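Local coordinates for intramolecular trans-sialidase (Macrobdella decora, PDB 3SLI), which cleaves sialic acid from sialoglycoconjugates by intramolecular trans-glycosylation, releasing it as 2,7-anhydro-Neu5Ac, at residues L83-D95 and A134-T148. Residues are numbered along the deposited sequence; the frame is centred on the assembly and turned at random.
Sequences LRNTDGVFNYTLD and ATLDKDAFKFISDIT
Tyr92 and Lys138 meet because each turns its CG anti to its own carbonyl carbon (chi1 -69° and -71°), and a further bend at chi2 of Lys138 lays the lysine chain across one face of the tyrosine ring. CE of Lys138 sits 3.7 Å from the centroid of the Tyr92 ring in a CH-pi contact. The ammonium lies farther from the ring centre, making an off-centre cation-pi interaction, and NZ of Lys138 also donates to a water that in turn donates to O of Asn91. At the far end of the ring, OH of Tyr92 gives a hydrogen bond of 2.7 Å to O of Ala140, approaching in the carbonyl plane, which ties the ring to the loop beyond strand 131-137.

The contact joins the two sheets of the concanavalin-like N-terminal domain through an edge strand of each, 91-96 and 131-137. The faces of the Phe90 ring are taken by CB of Asn85, from its own hairpin, and on the opposite side by CG of Lys142, a CH-pi contact 4.1 Å from the ring centroid; the same CG also touches CE2 of Tyr92. O of Asp146 meets the rim of Phe90, 3.6 Å from CE2, while OD2 of Asp146 accepts from N of Phe143, bracing the turn. The Phe143 ring meets that of Phe69 with planes at about 60°.

Between the sheets Leu94 and Leu136 lie side by side, pointing opposite ways, with CD2 of Leu94 3.8 Å from CB of Leu136, while CD1 of Leu94 rests 3.6 Å from CB of Ala134. Deeper in, CD2 of Leu83 packs on CD1 of Ile147, and CD1 of Leu83 comes within 3.2 Å of O of Lys142.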
loop_
_atom_site.group_PDB
_atom_site.type_symbol
_atom_site.label_atom_id
_atom_site.label_comp_id
_atom_site.label_asym_id
_atom_site.label_seq_id
_atom_site.Cartn_x
_atom_site.Cartn_y
_atom_site.Cartn_z
ATOM N N LEU A 83 13.074 -15.213 -23.324
ATOM C CA LEU A 83 14.080 -15.386 -24.379
ATOM C C LEU A 83 14.391 -16.878 -24.284
ATOM O O LEU A 83 15.049 -17.323 -23.332
ATOM C CB LEU A 83 15.327 -14.571 -24.036
ATOM C CG LEU A 83 16.165 -13.915 -25.137
ATOM C CD1 LEU A 83 17.557 -13.692 -24.571
ATOM C CD2 LEU A 83 16.208 -14.732 -26.437
ATOM N N ARG A 84 13.948 -17.635 -25.283
ATOM C CA ARG A 84 14.080 -19.087 -25.271
ATOM C C ARG A 84 14.635 -19.774 -26.516
ATOM O O ARG A 84 14.383 -19.350 -27.639
ATOM C CB ARG A 84 12.693 -19.681 -25.034
ATOM C CG ARG A 84 11.946 -19.117 -23.841
ATOM C CD ARG A 84 11.493 -20.256 -22.964
ATOM N NE ARG A 84 10.122 -20.638 -23.222
ATOM C CZ ARG A 84 9.589 -21.812 -22.897
ATOM N NH1 ARG A 84 10.308 -22.764 -22.312
ATOM N NH2 ARG A 84 8.295 -21.998 -23.075
ATOM N N ASN A 85 15.327 -20.885 -26.293
ATOM C CA ASN A 85 15.854 -21.722 -27.374
ATOM C C ASN A 85 15.896 -23.140 -26.806
ATOM O O ASN A 85 16.830 -23.893 -27.056
ATOM C CB ASN A 85 17.256 -21.291 -27.800
ATOM C CG ASN A 85 17.667 -21.915 -29.115
ATOM O OD1 ASN A 85 18.842 -22.209 -29.348
ATOM N ND2 ASN A 85 16.696 -22.109 -29.997
ATOM N N THR A 86 14.814 -23.487 -26.109
ATOM C CA THR A 86 14.602 -24.747 -25.372
ATOM C C THR A 86 15.357 -24.633 -24.044
ATOM O O THR A 86 16.424 -24.006 -23.956
ATOM C CB THR A 86 14.959 -26.070 -26.122
ATOM O OG1 THR A 86 16.377 -26.259 -26.179
ATOM C CG2 THR A 86 14.356 -26.090 -27.506
ATOM N N ASP A 87 14.759 -25.192 -23.000
ATOM C CA ASP A 87 15.310 -25.126 -21.656
ATOM C C ASP A 87 16.726 -25.644 -21.477
ATOM O O ASP A 87 17.436 -25.190 -20.581
ATOM C CB ASP A 87 14.345 -25.778 -20.670
ATOM C CG ASP A 87 12.981 -25.095 -20.648
ATOM O OD1 ASP A 87 12.819 -23.992 -21.226
ATOM O OD2 ASP A 87 12.057 -25.673 -20.053
ATOM N N GLY A 88 17.141 -26.570 -22.335
ATOM C CA GLY A 88 18.492 -27.101 -22.257
ATOM C C GLY A 88 19.553 -26.127 -22.757
ATOM O O GLY A 88 20.722 -26.225 -22.361
ATOM N N VAL A 89 19.164 -25.202 -23.640
ATOM C CA VAL A 89 20.087 -24.204 -24.187
ATOM C C VAL A 89 19.979 -22.904 -23.365
ATOM O O VAL A 89 20.987 -22.396 -22.864
ATOM C CB VAL A 89 19.825 -23.967 -25.695
ATOM C CG1 VAL A 89 20.836 -22.970 -26.271
ATOM C CG2 VAL A 89 19.908 -25.304 -26.452
ATOM N N PHE A 90 18.772 -22.351 -23.260
ATOM C CA PHE A 90 18.523 -21.167 -22.427
ATOM C C PHE A 90 17.047 -20.804 -22.334
ATOM O O PHE A 90 16.256 -21.070 -23.251
ATOM C CB PHE A 90 19.391 -19.935 -22.801
ATOM C CG PHE A 90 19.136 -19.372 -24.180
ATOM C CD1 PHE A 90 17.980 -18.635 -24.457
ATOM C CD2 PHE A 90 20.077 -19.557 -25.199
ATOM C CE1 PHE A 90 17.762 -18.092 -25.725
ATOM C CE2 PHE A 90 19.871 -19.018 -26.473
ATOM C CZ PHE A 90 18.709 -18.282 -26.737
ATOM N N ASN A 91 16.680 -20.258 -21.179
ATOM C CA ASN A 91 15.320 -19.828 -20.899
ATOM C C ASN A 91 15.470 -18.663 -19.930
ATOM O O ASN A 91 15.553 -18.853 -18.713
ATOM C CB ASN A 91 14.522 -20.973 -20.268
ATOM C CG ASN A 91 13.142 -20.538 -19.806
ATOM O OD1 ASN A 91 12.562 -19.590 -20.328
ATOM N ND2 ASN A 91 12.621 -21.223 -18.808
ATOM N N TYR A 92 15.621 -17.468 -20.497
ATOM C CA TYR A 92 15.805 -16.240 -19.731
ATOM C C TYR A 92 14.470 -15.518 -19.604
ATOM O O TYR A 92 13.807 -15.244 -20.604
ATOM C CB TYR A 92 16.806 -15.319 -20.440
ATOM C CG TYR A 92 18.246 -15.797 -20.464
ATOM C CD1 TYR A 92 18.620 -17.023 -19.904
ATOM C CD2 TYR A 92 19.245 -14.998 -21.029
ATOM C CE1 TYR A 92 19.953 -17.442 -19.902
ATOM C CE2 TYR A 92 20.583 -15.410 -21.034
ATOM C CZ TYR A 92 20.925 -16.629 -20.467
ATOM O OH TYR A 92 22.241 -17.025 -20.461
ATOM N N THR A 93 14.073 -15.208 -18.378
ATOM C CA THR A 93 12.799 -14.529 -18.157
ATOM C C THR A 93 12.983 -13.339 -17.223
ATOM O O THR A 93 13.889 -13.327 -16.388
ATOM C CB THR A 93 11.749 -15.500 -17.557
ATOM O OG1 THR A 93 12.232 -16.016 -16.311
ATOM C CG2 THR A 93 11.477 -16.674 -18.508
ATOM N N LEU A 94 12.119 -12.346 -17.380
ATOM C CA LEU A 94 12.139 -11.128 -16.569
ATOM C C LEU A 94 10.737 -10.525 -16.641
ATOM O O LEU A 94 10.164 -10.409 -17.730
ATOM C CB LEU A 94 13.154 -10.120 -17.125
ATOM C CG LEU A 94 13.271 -8.804 -16.352
ATOM C CD1 LEU A 94 13.726 -9.092 -14.920
ATOM C CD2 LEU A 94 14.237 -7.866 -17.060
ATOM N N ASP A 95 10.183 -10.152 -15.492
ATOM C CA ASP A 95 8.844 -9.573 -15.455
ATOM C C ASP A 95 8.630 -8.757 -14.181
ATOM O O ASP A 95 9.467 -8.768 -13.280
ATOM C CB ASP A 95 7.784 -10.689 -15.525
ATOM C CG ASP A 95 7.713 -11.514 -14.241
ATOM O OD1 ASP A 95 8.526 -12.449 -14.081
ATOM O OD2 ASP A 95 6.846 -11.217 -13.386
ATOM N N ALA A 134 12.328 -3.580 -14.172
ATOM C CA ALA A 134 13.135 -4.706 -13.734
ATOM C C ALA A 134 14.420 -4.818 -14.540
ATOM O O ALA A 134 14.514 -4.286 -15.648
ATOM C CB ALA A 134 12.325 -5.996 -13.841
ATOM N N THR A 135 15.381 -5.545 -13.985
ATOM C CA THR A 135 16.680 -5.738 -14.602
ATOM C C THR A 135 17.112 -7.194 -14.458
ATOM O O THR A 135 16.892 -7.816 -13.410
ATOM C CB THR A 135 17.727 -4.841 -13.907
ATOM O OG1 THR A 135 17.311 -3.473 -13.997
ATOM C CG2 THR A 135 19.098 -4.991 -14.545
ATOM N N LEU A 136 17.673 -7.749 -15.528
ATOM C CA LEU A 136 18.171 -9.118 -15.524
ATOM C C LEU A 136 19.629 -9.070 -15.962
ATOM O O LEU A 136 19.954 -8.441 -16.972
ATOM C CB LEU A 136 17.369 -10.007 -16.484
ATOM C CG LEU A 136 17.863 -11.452 -16.662
ATOM C CD1 LEU A 136 17.721 -12.233 -15.363
ATOM C CD2 LEU A 136 17.082 -12.131 -17.772
ATOM N N ASP A 137 20.502 -9.669 -15.162
ATOM C CA ASP A 137 21.931 -9.723 -15.468
ATOM C C ASP A 137 22.314 -11.162 -15.781
ATOM O O ASP A 137 21.901 -12.089 -15.077
ATOM C CB ASP A 137 22.764 -9.205 -14.289
ATOM C CG ASP A 137 22.517 -7.739 -14.004
ATOM O OD1 ASP A 137 22.671 -6.922 -14.929
ATOM O OD2 ASP A 137 22.158 -7.396 -12.864
ATOM N N LYS A 138 23.088 -11.350 -16.844
ATOM C CA LYS A 138 23.527 -12.682 -17.250
ATOM C C LYS A 138 24.968 -12.645 -17.755
ATOM O O LYS A 138 25.325 -11.792 -18.563
ATOM C CB LYS A 138 22.624 -13.219 -18.367
ATOM C CG LYS A 138 21.219 -13.596 -17.943
ATOM C CD LYS A 138 21.221 -14.869 -17.129
ATOM C CE LYS A 138 19.809 -15.337 -16.852
ATOM N NZ LYS A 138 19.830 -16.573 -16.033
ATOM N N ASP A 139 25.798 -13.569 -17.283
ATOM C CA ASP A 139 27.183 -13.629 -17.740
ATOM C C ASP A 139 27.188 -14.106 -19.193
ATOM O O ASP A 139 27.960 -13.617 -20.016
ATOM C CB ASP A 139 28.018 -14.565 -16.856
ATOM C CG ASP A 139 28.312 -13.972 -15.480
ATOM O OD1 ASP A 139 28.657 -12.768 -15.402
ATOM O OD2 ASP A 139 28.202 -14.714 -14.474
ATOM N N ALA A 140 26.328 -15.069 -19.504
ATOM C CA ALA A 140 26.220 -15.575 -20.865
ATOM C C ALA A 140 25.077 -14.809 -21.531
ATOM O O ALA A 140 23.920 -15.223 -21.481
ATOM C CB ALA A 140 25.945 -17.077 -20.859
ATOM N N PHE A 141 25.393 -13.645 -22.083
ATOM C CA PHE A 141 24.389 -12.827 -22.741
ATOM C C PHE A 141 23.872 -13.497 -24.019
ATOM O O PHE A 141 24.653 -14.007 -24.833
ATOM C CB PHE A 141 24.949 -11.435 -23.048
ATOM C CG PHE A 141 23.940 -10.496 -23.658
ATOM C CD1 PHE A 141 23.054 -9.794 -22.854
ATOM C CD2 PHE A 141 23.862 -10.333 -25.041
ATOM C CE1 PHE A 141 22.103 -8.943 -23.414
ATOM C CE2 PHE A 141 22.912 -9.484 -25.609
ATOM C CZ PHE A 141 22.032 -8.790 -24.794
ATOM N N LYS A 142 22.554 -13.485 -24.193
ATOM C CA LYS A 142 21.925 -14.089 -25.364
ATOM C C LYS A 142 20.880 -13.155 -25.971
ATOM O O LYS A 142 20.354 -12.265 -25.294
ATOM C CB LYS A 142 21.205 -15.394 -24.972
ATOM C CG LYS A 142 22.053 -16.454 -24.282
ATOM C CD LYS A 142 23.069 -17.051 -25.229
ATOM C CE LYS A 142 23.941 -18.068 -24.518
ATOM N NZ LYS A 142 24.935 -18.662 -25.450
ATOM N N PHE A 143 20.612 -13.324 -27.260
ATOM C CA PHE A 143 19.561 -12.559 -27.911
ATOM C C PHE A 143 19.008 -13.320 -29.116
ATOM O O PHE A 143 19.244 -14.521 -29.248
ATOM C CB PHE A 143 19.953 -11.113 -28.243
ATOM C CG PHE A 143 18.770 -10.172 -28.253
ATOM C CD1 PHE A 143 17.857 -10.176 -27.191
ATOM C CD2 PHE A 143 18.522 -9.340 -29.338
ATOM C CE1 PHE A 143 16.714 -9.368 -27.219
ATOM C CE2 PHE A 143 17.379 -8.526 -29.379
ATOM C CZ PHE A 143 16.474 -8.540 -28.321
ATOM N N ILE A 144 18.266 -12.642 -29.978
ATOM C CA ILE A 144 17.638 -13.292 -31.122
ATOM C C ILE A 144 18.598 -14.101 -32.000
ATOM O O ILE A 144 18.242 -15.175 -32.486
ATOM C CB ILE A 144 16.810 -12.266 -31.927
ATOM C CG1 ILE A 144 15.720 -11.679 -31.014
ATOM C CG2 ILE A 144 16.190 -12.920 -33.157
ATOM C CD1 ILE A 144 14.901 -10.562 -31.632
ATOM N N SER A 145 19.832 -13.630 -32.126
ATOM C CA SER A 145 20.847 -14.320 -32.917
ATOM C C SER A 145 21.165 -15.720 -32.374
ATOM O O SER A 145 21.705 -16.563 -33.097
ATOM C CB SER A 145 22.133 -13.489 -32.952
ATOM O OG SER A 145 22.542 -13.145 -31.639
ATOM N N ASP A 146 20.810 -15.962 -31.112
ATOM C CA ASP A 146 21.074 -17.238 -30.455
ATOM C C ASP A 146 19.927 -18.241 -30.515
ATOM O O ASP A 146 20.061 -19.366 -30.036
ATOM C CB ASP A 146 21.502 -17.009 -29.008
ATOM C CG ASP A 146 22.761 -16.173 -28.901
ATOM O OD1 ASP A 146 23.829 -16.609 -29.382
ATOM O OD2 ASP A 146 22.694 -15.078 -28.329
ATOM N N ILE A 147 18.787 -17.826 -31.058
ATOM C CA ILE A 147 17.653 -18.726 -31.197
ATOM C C ILE A 147 17.843 -19.513 -32.498
ATOM O O ILE A 147 18.191 -18.939 -33.532
ATOM C CB ILE A 147 16.324 -17.947 -31.252
ATOM C CG1 ILE A 147 16.138 -17.139 -29.961
ATOM C CG2 ILE A 147 15.146 -18.906 -31.466
ATOM C CD1 ILE A 147 14.890 -16.265 -29.969
ATOM N N THR A 148 17.610 -20.819 -32.441
ATOM C CA THR A 148 17.769 -21.699 -33.599
ATOM C C THR A 148 16.566 -21.758 -34.535
ATOM O O THR A 148 15.443 -22.054 -34.121
ATOM C CB THR A 148 18.119 -23.133 -33.150
ATOM O OG1 THR A 148 19.246 -23.084 -32.264
ATOM C CG2 THR A 148 18.461 -24.011 -34.355
HETATM O O HOH W 1 17.926 -18.571 -16.712
#